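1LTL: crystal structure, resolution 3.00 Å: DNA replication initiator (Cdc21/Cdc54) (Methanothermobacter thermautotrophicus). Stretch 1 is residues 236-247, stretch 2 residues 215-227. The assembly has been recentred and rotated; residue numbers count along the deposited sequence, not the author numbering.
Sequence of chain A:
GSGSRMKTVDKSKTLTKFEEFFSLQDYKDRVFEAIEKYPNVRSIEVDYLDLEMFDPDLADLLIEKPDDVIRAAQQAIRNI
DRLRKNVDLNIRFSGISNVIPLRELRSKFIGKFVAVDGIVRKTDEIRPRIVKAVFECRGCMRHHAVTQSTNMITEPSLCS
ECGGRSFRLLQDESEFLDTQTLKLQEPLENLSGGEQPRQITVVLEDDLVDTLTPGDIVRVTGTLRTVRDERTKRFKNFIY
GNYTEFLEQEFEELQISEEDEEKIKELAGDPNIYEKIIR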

# COMPACT_ATOMS: atom_id res chain seq x y z
N LYS A 236 17.72 3.18 36.33
CA LYS A 236 18.53 2.76 37.47
C LYS A 236 19.97 2.87 37.01
O LYS A 236 20.25 2.58 35.86
CB LYS A 236 18.23 1.30 37.80
CG LYS A 236 19.02 0.73 38.96
CD LYS A 236 18.62 1.42 40.27
CE LYS A 236 18.99 0.60 41.51
NZ LYS A 236 18.16 -0.63 41.73
N ASN A 237 20.89 3.27 37.88
CA ASN A 237 22.27 3.38 37.41
C ASN A 237 23.12 2.19 37.77
O ASN A 237 22.89 1.53 38.78
CB ASN A 237 22.95 4.63 37.95
CG ASN A 237 22.23 5.91 37.57
OD1 ASN A 237 21.58 5.99 36.53
ND2 ASN A 237 22.37 6.92 38.41
N PHE A 238 24.10 1.88 36.93
CA PHE A 238 25.00 0.77 37.21
C PHE A 238 26.38 1.13 36.68
O PHE A 238 26.51 2.03 35.85
CB PHE A 238 24.49 -0.55 36.57
CG PHE A 238 24.60 -0.59 35.07
CD1 PHE A 238 25.79 -0.99 34.46
CD2 PHE A 238 23.56 -0.15 34.26
CE1 PHE A 238 25.92 -0.93 33.09
CE2 PHE A 238 23.71 -0.09 32.89
CZ PHE A 238 24.89 -0.48 32.31
N ILE A 239 27.40 0.45 37.17
CA ILE A 239 28.73 0.76 36.66
C ILE A 239 29.23 -0.32 35.72
O ILE A 239 29.16 -1.52 36.02
CB ILE A 239 29.81 0.88 37.75
CG1 ILE A 239 29.46 2.01 38.73
CG2 ILE A 239 31.14 1.15 37.10
CD1 ILE A 239 30.14 1.85 40.06
N TYR A 240 29.73 0.13 34.58
CA TYR A 240 30.29 -0.75 33.57
C TYR A 240 31.79 -0.71 33.89
O TYR A 240 32.50 0.25 33.56
CB TYR A 240 30.03 -0.20 32.16
CG TYR A 240 30.53 -1.11 31.08
CD1 TYR A 240 30.12 -2.44 31.04
CD2 TYR A 240 31.49 -0.69 30.17
CE1 TYR A 240 30.66 -3.34 30.14
CE2 TYR A 240 32.05 -1.59 29.25
CZ TYR A 240 31.63 -2.92 29.25
OH TYR A 240 32.19 -3.88 28.41
N GLY A 241 32.24 -1.77 34.55
CA GLY A 241 33.62 -1.87 34.96
C GLY A 241 34.67 -1.82 33.88
O GLY A 241 34.53 -2.47 32.85
N ASN A 242 35.72 -1.04 34.12
CA ASN A 242 36.83 -0.93 33.18
C ASN A 242 38.07 -1.48 33.82
O ASN A 242 38.79 -2.26 33.22
CB ASN A 242 37.14 0.51 32.83
CG ASN A 242 38.41 0.63 32.00
OD1 ASN A 242 38.37 0.72 30.77
ND2 ASN A 242 39.55 0.61 32.68
N TYR A 243 38.33 -1.06 35.05
CA TYR A 243 39.52 -1.50 35.74
C TYR A 243 39.18 -1.74 37.20
O TYR A 243 38.38 -1.03 37.79
CB TYR A 243 40.63 -0.43 35.60
CG TYR A 243 41.89 -0.71 36.38
CD1 TYR A 243 42.65 -1.85 36.14
CD2 TYR A 243 42.29 0.14 37.42
CE1 TYR A 243 43.77 -2.16 36.92
CE2 TYR A 243 43.40 -0.16 38.21
CZ TYR A 243 44.14 -1.32 37.96
OH TYR A 243 45.20 -1.67 38.77
N THR A 244 39.79 -2.78 37.77
CA THR A 244 39.56 -3.10 39.16
C THR A 244 40.87 -3.12 39.92
O THR A 244 41.92 -3.47 39.37
CB THR A 244 38.88 -4.46 39.32
OG1 THR A 244 37.46 -4.28 39.27
CG2 THR A 244 39.25 -5.11 40.63
N GLU A 245 40.79 -2.75 41.19
CA GLU A 245 41.96 -2.69 42.06
C GLU A 245 41.53 -2.93 43.50
O GLU A 245 40.44 -2.55 43.92
CB GLU A 245 42.58 -1.30 41.94
CG GLU A 245 43.84 -1.10 42.77
CD GLU A 245 44.26 0.38 42.83
OE1 GLU A 245 44.40 1.01 41.75
OE2 GLU A 245 44.47 0.89 43.96
N PHE A 246 42.40 -3.57 44.27
CA PHE A 246 42.05 -3.81 45.65
C PHE A 246 42.60 -2.70 46.54
O PHE A 246 43.56 -2.01 46.19
CB PHE A 246 42.58 -5.16 46.10
CG PHE A 246 42.00 -6.31 45.35
CD1 PHE A 246 42.49 -6.68 44.11
CD2 PHE A 246 40.95 -7.04 45.90
CE1 PHE A 246 41.95 -7.76 43.42
CE2 PHE A 246 40.40 -8.12 45.22
CZ PHE A 246 40.90 -8.48 43.98
N LEU A 247 41.97 -2.52 47.70
CA LEU A 247 42.38 -1.49 48.63
C LEU A 247 43.00 -2.12 49.86
O LEU A 247 43.97 -1.54 50.40
CB LEU A 247 41.18 -0.64 49.03
CG LEU A 247 40.48 0.13 47.90
CD1 LEU A 247 39.32 0.92 48.49
CD2 LEU A 247 41.46 1.07 47.20
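Stretch 2 215-227: GDIVRVTGTLRTV

Stretch 2 runs as a strand from Ile217 to Val227, antiparallel to the strand 236-243 of stretch 1; the angle between their N-to-C directions is 130°, well short of a straight antiparallel 180°, and the axes approach to 4.3 Å. Together they bury 1230 Å². Val227 pairs with Lys236, Arg225 with Phe238 and Thr223 with Tyr240 as hydrogen-bonded pairs. In the middle one, Phe238 N gives to Arg225 O and Arg225 N to Phe238 O, each at 2.9 Å. Between these pairs Thr226 faces Asn237 (CA to CA 4.3 Å) and Leu224 faces Ile239 (CA to CA 4.7 Å).

The shape of the contact turns on Gly222. It lies extended, phi/psi -178/-177, opposite Gly241, with Gly222 CA and Gly241 CA 4.3 Å apart. Its CA comes within 3.1 Å of Tyr240 O, a CA-H...O contact, and a CB there would sit only 2.1 Å from that oxygen. The absent side chain leaves room for Tyr240 O over the Gly222 CA, and Ile239 CG2 rests 4.0 Å from Gly222 CA. Just beyond, the register slips by one: Thr221 O accepts from both Asn242 N (2.6 Å) and Tyr243 N (3.0 Å). One carbonyl serving two successive amides is the signature of a beta bulge, and Thr221 N returns a bond to Tyr243 O at 2.8 Å.

On the face carrying Phe238, Tyr240, Thr223 and Arg225, the long side chain of Arg225 (m, m, t for the first three chi angles) fills the space beside two rings. Its guanidinium lies flat on Tyr240, centres 4.4 Å apart and planes at 13°, while Phe238 CZ presses to 3.2 Å from Arg225 CB. The Phe238 ring, at chi1 p, also reaches Val227, with Phe238 CD2 4.0 Å from Val227 CG1. The face of Ile239 and Leu224 is packed by smaller bumps: Ile239 CG2 touches Val220 CG1 at 4.0 Å, and Ile239 CG1 meets Leu224 CD1 at 4.1 Å. Farther along that face, Thr226 OG1 lies 2.8 Å from Asn237 OD1 and 2.9 Å from Lys236 O, two acceptors competing for one hydroxyl proton.

Past the bulge stretch 1 leaves its strand but keeps the backbone ladder: Arg219 N gives to Glu245 O at 2.9 Å and Leu247 N to Ile217 O at 3.2 Å. Phe246 turns its ring back to Val218, with Phe246 CD2 3.9 Å from Val218 CG1. Asp216 OD2 sits at the edge of the same ring, 3.2 Å from Phe246 CE2. Leu247 CB closes the end against Ile217 CG2 at 3.7 Å.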

# COMPACT_ATOMS: atom_id res chain seq x y z
N GLY A 215 33.22 -10.01 49.82
CA GLY A 215 34.20 -9.59 50.80
C GLY A 215 35.29 -8.69 50.26
O GLY A 215 35.74 -7.76 50.93
N ASP A 216 35.72 -8.95 49.04
CA ASP A 216 36.79 -8.16 48.45
C ASP A 216 36.55 -6.66 48.55
O ASP A 216 35.52 -6.16 48.11
CB ASP A 216 36.97 -8.56 46.98
CG ASP A 216 37.39 -10.01 46.82
OD1 ASP A 216 37.00 -10.84 47.68
OD2 ASP A 216 38.10 -10.33 45.84
N ILE A 217 37.48 -5.96 49.15
CA ILE A 217 37.34 -4.52 49.24
C ILE A 217 38.00 -3.99 47.99
O ILE A 217 39.20 -4.19 47.80
CB ILE A 217 38.10 -3.94 50.42
CG1 ILE A 217 37.46 -4.40 51.73
CG2 ILE A 217 38.20 -2.42 50.27
CD1 ILE A 217 37.78 -5.83 52.05
N VAL A 218 37.22 -3.29 47.16
CA VAL A 218 37.75 -2.77 45.89
C VAL A 218 37.45 -1.33 45.54
O VAL A 218 36.69 -0.64 46.21
CB VAL A 218 37.25 -3.60 44.72
CG1 VAL A 218 37.89 -4.97 44.74
CG2 VAL A 218 35.73 -3.73 44.79
N ARG A 219 38.08 -0.91 44.44
CA ARG A 219 37.92 0.41 43.89
C ARG A 219 37.64 0.25 42.41
O ARG A 219 38.55 0.38 41.56
CB ARG A 219 39.17 1.23 44.06
CG ARG A 219 39.04 2.64 43.53
CD ARG A 219 40.40 3.25 43.44
NE ARG A 219 40.45 4.67 43.78
CZ ARG A 219 40.26 5.16 45.00
NH1 ARG A 219 39.99 4.35 46.03
NH2 ARG A 219 40.34 6.46 45.20
N VAL A 220 36.37 -0.04 42.12
CA VAL A 220 35.85 -0.22 40.76
C VAL A 220 35.94 1.04 39.93
O VAL A 220 35.43 2.07 40.31
CB VAL A 220 34.40 -0.62 40.81
CG1 VAL A 220 33.87 -0.74 39.41
CG2 VAL A 220 34.24 -1.91 41.55
N THR A 221 36.61 0.96 38.79
CA THR A 221 36.70 2.12 37.91
C THR A 221 35.94 1.78 36.62
O THR A 221 36.17 0.73 36.01
CB THR A 221 38.15 2.42 37.52
OG1 THR A 221 38.90 2.74 38.69
CG2 THR A 221 38.21 3.57 36.53
N GLY A 222 35.03 2.65 36.19
CA GLY A 222 34.30 2.36 34.99
C GLY A 222 33.34 3.44 34.56
O GLY A 222 33.25 4.50 35.18
N THR A 223 32.61 3.18 33.48
CA THR A 223 31.65 4.16 32.99
C THR A 223 30.31 4.02 33.69
O THR A 223 29.82 2.90 33.89
CB THR A 223 31.44 3.99 31.51
OG1 THR A 223 32.71 3.90 30.85
CG2 THR A 223 30.68 5.16 30.96
N LEU A 224 29.71 5.13 34.10
CA LEU A 224 28.42 5.00 34.75
C LEU A 224 27.36 4.98 33.66
O LEU A 224 27.25 5.89 32.84
CB LEU A 224 28.17 6.14 35.72
CG LEU A 224 26.89 6.10 36.54
CD1 LEU A 224 26.80 4.97 37.57
CD2 LEU A 224 26.90 7.42 37.25
N ARG A 225 26.58 3.91 33.64
CA ARG A 225 25.57 3.77 32.63
C ARG A 225 24.21 3.70 33.30
O ARG A 225 24.08 3.46 34.52
CB ARG A 225 25.82 2.50 31.80
CG ARG A 225 27.23 2.30 31.18
CD ARG A 225 27.45 3.11 29.90
NE ARG A 225 28.55 2.60 29.04
CZ ARG A 225 28.68 1.33 28.65
NH1 ARG A 225 27.80 0.38 29.01
NH2 ARG A 225 29.69 0.98 27.86
N THR A 226 23.17 3.93 32.52
CA THR A 226 21.87 3.82 33.11
C THR A 226 20.98 2.97 32.20
O THR A 226 21.21 2.88 30.99
CB THR A 226 21.21 5.20 33.38
OG1 THR A 226 20.15 5.03 34.33
CG2 THR A 226 20.62 5.80 32.11
N VAL A 227 19.98 2.36 32.81
CA VAL A 227 19.07 1.53 32.08
C VAL A 227 17.70 1.49 32.70
O VAL A 227 17.56 1.38 33.91
CB VAL A 227 19.60 0.08 31.97
CG1 VAL A 227 19.71 -0.54 33.34
CG2 VAL A 227 18.68 -0.72 31.10